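Local coordinates for Non-structural protein 2 (Human rotavirus C, PDB 2GU0) that probably binds single-stranded RNA, hydrolyses nucleoside triphosphates and unwinds RNA helices as an octamer, and helps build the viral factories where the genome is replicated and packaged, at residues Ala2-Glu14 against Gln98-His110. Residues are numbered along the deposited sequence; the frame is centred on the assembly and turned at random.
Sequences AELACFVSFSLTE and QFDIVKTVVQVRH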
loop_
_atom_site.group_PDB
_atom_site.type_symbol
_atom_site.label_atom_id
_atom_site.label_comp_id
_atom_site.label_asym_id
_atom_site.label_seq_id
_atom_site.Cartn_x
_atom_site.Cartn_y
_atom_site.Cartn_z
ATOM N N ALA A 2 33.604 -7.368 19.273
ATOM C CA ALA A 2 33.932 -8.618 18.533
ATOM C C ALA A 2 35.338 -8.541 17.922
ATOM O O ALA A 2 35.875 -7.454 17.725
ATOM C CB ALA A 2 32.895 -8.854 17.450
ATOM N N GLU A 3 35.938 -9.699 17.649
ATOM C CA GLU A 3 37.270 -9.754 17.060
ATOM C C GLU A 3 37.156 -9.559 15.546
ATOM O O GLU A 3 36.167 -9.960 14.944
ATOM C CB GLU A 3 37.930 -11.099 17.370
ATOM C CG GLU A 3 38.259 -11.337 18.854
ATOM C CD GLU A 3 37.036 -11.668 19.717
ATOM O OE1 GLU A 3 37.229 -11.944 20.929
ATOM O OE2 GLU A 3 35.894 -11.658 19.186
ATOM N N LEU A 4 38.163 -8.947 14.928
ATOM C CA LEU A 4 38.118 -8.698 13.486
ATOM C C LEU A 4 37.716 -9.945 12.723
ATOM O O LEU A 4 37.106 -9.845 11.661
ATOM C CB LEU A 4 39.475 -8.193 12.977
ATOM C CG LEU A 4 39.612 -7.820 11.493
ATOM C CD1 LEU A 4 38.533 -6.824 11.097
ATOM C CD2 LEU A 4 40.986 -7.227 11.241
ATOM N N ALA A 5 38.049 -11.108 13.281
ATOM C CA ALA A 5 37.739 -12.402 12.672
ATOM C C ALA A 5 36.246 -12.750 12.657
ATOM O O ALA A 5 35.860 -13.809 12.169
ATOM C CB ALA A 5 38.504 -13.514 13.381
ATOM N N CYS A 6 35.411 -11.887 13.214
ATOM C CA CYS A 6 33.985 -12.150 13.195
ATOM C C CYS A 6 33.419 -11.511 11.944
ATOM O O CYS A 6 32.245 -11.676 11.636
ATOM C CB CYS A 6 33.295 -11.536 14.401
ATOM S SG CYS A 6 33.773 -12.215 15.975
ATOM N N PHE A 7 34.262 -10.789 11.215
ATOM C CA PHE A 7 33.816 -10.109 10.010
ATOM C C PHE A 7 34.569 -10.410 8.723
ATOM O O PHE A 7 34.014 -10.233 7.636
ATOM C CB PHE A 7 33.851 -8.605 10.229
ATOM C CG PHE A 7 33.144 -8.162 11.458
ATOM C CD1 PHE A 7 33.827 -8.037 12.655
ATOM C CD2 PHE A 7 31.793 -7.863 11.420
ATOM C CE1 PHE A 7 33.178 -7.616 13.798
ATOM C CE2 PHE A 7 31.129 -7.440 12.566
ATOM C CZ PHE A 7 31.824 -7.315 13.760
ATOM N N VAL A 8 35.822 -10.844 8.833
ATOM C CA VAL A 8 36.624 -11.112 7.648
ATOM C C VAL A 8 37.587 -12.287 7.761
ATOM O O VAL A 8 38.157 -12.547 8.825
ATOM C CB VAL A 8 37.468 -9.887 7.289
ATOM C CG1 VAL A 8 36.586 -8.699 7.044
ATOM C CG2 VAL A 8 38.425 -9.582 8.423
ATOM N N SER A 9 37.764 -13.003 6.656
ATOM C CA SER A 9 38.704 -14.118 6.607
ATOM C C SER A 9 39.787 -13.642 5.651
ATOM O O SER A 9 39.621 -12.595 5.018
ATOM C CB SER A 9 38.028 -15.389 6.091
ATOM O OG SER A 9 37.343 -15.154 4.887
ATOM N N PHE A 10 40.887 -14.379 5.527
ATOM C CA PHE A 10 41.959 -13.921 4.643
ATOM C C PHE A 10 42.639 -15.010 3.826
ATOM O O PHE A 10 42.468 -16.201 4.074
ATOM C CB PHE A 10 43.016 -13.190 5.471
ATOM C CG PHE A 10 43.607 -14.039 6.555
ATOM C CD1 PHE A 10 44.552 -15.011 6.257
ATOM C CD2 PHE A 10 43.154 -13.924 7.863
ATOM C CE1 PHE A 10 45.031 -15.863 7.252
ATOM C CE2 PHE A 10 43.627 -14.771 8.860
ATOM C CZ PHE A 10 44.566 -15.742 8.552
ATOM N N SER A 11 43.418 -14.567 2.844
ATOM C CA SER A 11 44.171 -15.445 1.962
ATOM C C SER A 11 45.585 -14.867 1.880
ATOM O O SER A 11 45.764 -13.646 1.925
ATOM C CB SER A 11 43.531 -15.484 0.573
ATOM O OG SER A 11 44.059 -16.540 -0.205
ATOM N N LEU A 12 46.578 -15.748 1.770
ATOM C CA LEU A 12 47.980 -15.348 1.706
ATOM C C LEU A 12 48.693 -15.793 0.431
ATOM O O LEU A 12 49.917 -15.707 0.337
ATOM C CB LEU A 12 48.729 -15.904 2.916
ATOM C CG LEU A 12 48.332 -15.343 4.276
ATOM C CD1 LEU A 12 49.231 -15.918 5.344
ATOM C CD2 LEU A 12 48.454 -13.830 4.250
ATOM N N THR A 13 47.933 -16.264 -0.552
ATOM C CA THR A 13 48.516 -16.718 -1.813
ATOM C C THR A 13 49.114 -15.583 -2.651
ATOM O O THR A 13 50.020 -15.809 -3.457
ATOM C CB THR A 13 47.470 -17.452 -2.676
ATOM O OG1 THR A 13 46.258 -16.685 -2.712
ATOM C CG2 THR A 13 47.192 -18.833 -2.124
ATOM N N GLU A 14 48.611 -14.368 -2.454
ATOM C CA GLU A 14 49.090 -13.213 -3.205
ATOM C C GLU A 14 50.223 -12.454 -2.532
ATOM O O GLU A 14 50.669 -12.792 -1.431
ATOM C CB GLU A 14 47.939 -12.247 -3.477
ATOM C CG GLU A 14 46.755 -12.879 -4.188
ATOM C CD GLU A 14 47.148 -13.583 -5.477
ATOM O OE1 GLU A 14 47.832 -14.633 -5.410
ATOM O OE2 GLU A 14 46.771 -13.082 -6.560
ATOM N N GLN A 98 50.478 -11.284 10.439
ATOM C CA GLN A 98 50.427 -11.946 11.736
ATOM C C GLN A 98 48.992 -12.357 12.047
ATOM O O GLN A 98 48.129 -11.513 12.269
ATOM C CB GLN A 98 50.946 -11.012 12.829
ATOM C CG GLN A 98 52.353 -11.345 13.320
ATOM C CD GLN A 98 52.745 -10.544 14.552
ATOM O OE1 GLN A 98 53.096 -9.367 14.453
ATOM N NE2 GLN A 98 52.665 -11.175 15.722
ATOM N N PHE A 99 48.742 -13.661 12.063
ATOM C CA PHE A 99 47.408 -14.168 12.332
ATOM C C PHE A 99 46.741 -13.455 13.503
ATOM O O PHE A 99 45.523 -13.309 13.532
ATOM C CB PHE A 99 47.448 -15.677 12.608
ATOM C CG PHE A 99 46.096 -16.267 12.922
ATOM C CD1 PHE A 99 45.112 -16.348 11.937
ATOM C CD2 PHE A 99 45.786 -16.686 14.213
ATOM C CE1 PHE A 99 43.840 -16.832 12.238
ATOM C CE2 PHE A 99 44.513 -17.173 14.522
ATOM C CZ PHE A 99 43.540 -17.244 13.536
ATOM N N ASP A 100 47.533 -13.005 14.465
ATOM C CA ASP A 100 46.984 -12.320 15.627
ATOM C C ASP A 100 46.103 -11.112 15.315
ATOM O O ASP A 100 45.174 -10.814 16.069
ATOM C CB ASP A 100 48.112 -11.884 16.561
ATOM C CG ASP A 100 48.419 -12.917 17.625
ATOM O OD1 ASP A 100 47.527 -13.192 18.458
ATOM O OD2 ASP A 100 49.548 -13.454 17.631
ATOM N N ILE A 101 46.389 -10.413 14.219
ATOM C CA ILE A 101 45.605 -9.233 13.861
ATOM C C ILE A 101 44.111 -9.570 13.877
ATOM O O ILE A 101 43.276 -8.794 14.342
ATOM C CB ILE A 101 46.012 -8.700 12.478
ATOM C CG1 ILE A 101 45.494 -7.275 12.307
ATOM C CG2 ILE A 101 45.474 -9.604 11.383
ATOM C CD1 ILE A 101 45.943 -6.615 11.026
ATOM N N VAL A 102 43.806 -10.760 13.381
ATOM C CA VAL A 102 42.458 -11.299 13.316
ATOM C C VAL A 102 41.779 -11.383 14.702
ATOM O O VAL A 102 40.561 -11.543 14.797
ATOM C CB VAL A 102 42.528 -12.703 12.647
ATOM C CG1 VAL A 102 41.692 -13.712 13.395
ATOM C CG2 VAL A 102 42.093 -12.604 11.209
ATOM N N LYS A 103 42.555 -11.258 15.774
ATOM C CA LYS A 103 41.985 -11.349 17.118
ATOM C C LYS A 103 41.781 -9.968 17.738
ATOM O O LYS A 103 41.345 -9.839 18.894
ATOM C CB LYS A 103 42.879 -12.227 18.007
ATOM C CG LYS A 103 43.217 -13.573 17.352
ATOM C CD LYS A 103 44.210 -14.426 18.146
ATOM C CE LYS A 103 43.553 -15.088 19.348
ATOM N NZ LYS A 103 44.494 -15.980 20.087
ATOM N N THR A 104 42.076 -8.941 16.948
ATOM C CA THR A 104 41.915 -7.563 17.384
ATOM C C THR A 104 40.454 -7.250 17.667
ATOM O O THR A 104 39.597 -7.446 16.816
ATOM C CB THR A 104 42.364 -6.599 16.307
ATOM O OG1 THR A 104 43.723 -6.866 15.954
ATOM C CG2 THR A 104 42.221 -5.176 16.792
ATOM N N VAL A 105 40.158 -6.766 18.863
ATOM C CA VAL A 105 38.789 -6.417 19.181
ATOM C C VAL A 105 38.489 -5.120 18.458
ATOM O O VAL A 105 39.240 -4.161 18.546
ATOM C CB VAL A 105 38.586 -6.250 20.689
ATOM C CG1 VAL A 105 37.267 -5.553 20.963
ATOM C CG2 VAL A 105 38.588 -7.626 21.348
ATOM N N VAL A 106 37.387 -5.112 17.727
ATOM C CA VAL A 106 36.973 -3.969 16.932
ATOM C C VAL A 106 35.879 -3.165 17.633
ATOM O O VAL A 106 35.155 -3.698 18.474
ATOM C CB VAL A 106 36.493 -4.489 15.548
ATOM C CG1 VAL A 106 35.336 -3.684 15.040
ATOM C CG2 VAL A 106 37.637 -4.444 14.561
ATOM N N GLN A 107 35.779 -1.878 17.301
ATOM C CA GLN A 107 34.771 -1.007 17.885
ATOM C C GLN A 107 33.514 -1.054 17.020
ATOM O O GLN A 107 33.228 -0.137 16.250
ATOM C CB GLN A 107 35.290 0.421 17.963
ATOM C CG GLN A 107 36.562 0.591 18.766
ATOM C CD GLN A 107 36.812 2.045 19.192
ATOM O OE1 GLN A 107 37.950 2.421 19.480
ATOM N NE2 GLN A 107 35.751 2.859 19.250
ATOM N N VAL A 108 32.761 -2.134 17.168
ATOM C CA VAL A 108 31.549 -2.369 16.399
ATOM C C VAL A 108 30.537 -1.238 16.272
ATOM O O VAL A 108 30.017 -1.001 15.187
ATOM C CB VAL A 108 30.804 -3.599 16.938
ATOM C CG1 VAL A 108 29.589 -3.881 16.074
ATOM C CG2 VAL A 108 31.742 -4.802 16.969
ATOM N N ARG A 109 30.239 -0.547 17.366
ATOM C CA ARG A 109 29.257 0.524 17.304
ATOM C C ARG A 109 29.830 1.746 16.633
ATOM O O ARG A 109 29.108 2.514 15.993
ATOM C CB ARG A 109 28.759 0.870 18.700
ATOM C CG ARG A 109 28.114 -0.298 19.419
ATOM C CD ARG A 109 27.370 0.177 20.641
ATOM N NE ARG A 109 27.274 -0.858 21.662
ATOM C CZ ARG A 109 28.328 -1.400 22.266
ATOM N NH1 ARG A 109 29.567 -1.010 21.948
ATOM N NH2 ARG A 109 28.146 -2.329 23.191
ATOM N N HIS A 110 31.136 1.922 16.783
ATOM C CA HIS A 110 31.841 3.034 16.163
ATOM C C HIS A 110 31.783 2.770 14.647
ATOM O O HIS A 110 31.409 3.642 13.874
ATOM C CB HIS A 110 33.288 3.070 16.704
ATOM C CG HIS A 110 34.151 4.161 16.139
ATOM N ND1 HIS A 110 35.113 4.800 16.888
ATOM C CD2 HIS A 110 34.278 4.647 14.881
ATOM C CE1 HIS A 110 35.800 5.627 16.120
ATOM N NE2 HIS A 110 35.315 5.553 14.895
#
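Leu4 and Ala2 zip their backbones onto Thr104 and Val106, flanking a single beta bridge between Glu3 and Val105. Val106 N reaches Ala2 O at 2.8 Å in an almost straight bond (176°), whereas Leu4 N meets Thr104 O at 2.8 Å on a more bent path. Thr104 suits the end of the 3-10 turn 99-103 because its hydroxyl OG1 turns back onto Ile101 O, at 2.6 Å, a carbonyl that also accepts Thr104 N.

The buried side is apolar, and branched Leu4, Val102, Val106 and Val108 fill it beside the Phe7 ring. Leu4, with CG anti to its backbone N (chi1 -178°), carries its branched end toward 98-110, CD1 coming loosely near Val106 CG2; Val108 CG2 lies 4.1 Å from Phe7 CZ. Buried Glu3 turns its carboxylate away from 98-110 to Arg60, whose salt bridge pairs the charge.

Exposed Phe99, Lys103 and Val105 form the solvent side. At its outer end Phe10 packs closely, CE2 3.5 Å from buried Val102 CG2 and CZ 3.5 Å from Phe99 CD1, the two rings meeting at their edges.

Gln107 caps helix 108-119, which Val108 and Arg109 open; all three are predicted ATP-site residues. Helix 74-90 packs on Leu4 and Phe7 through Leu87, Leu79 and Leu83, while strand 8-11 pairs antiparallel with strand 18-21, whose Trp19 touches Ile101.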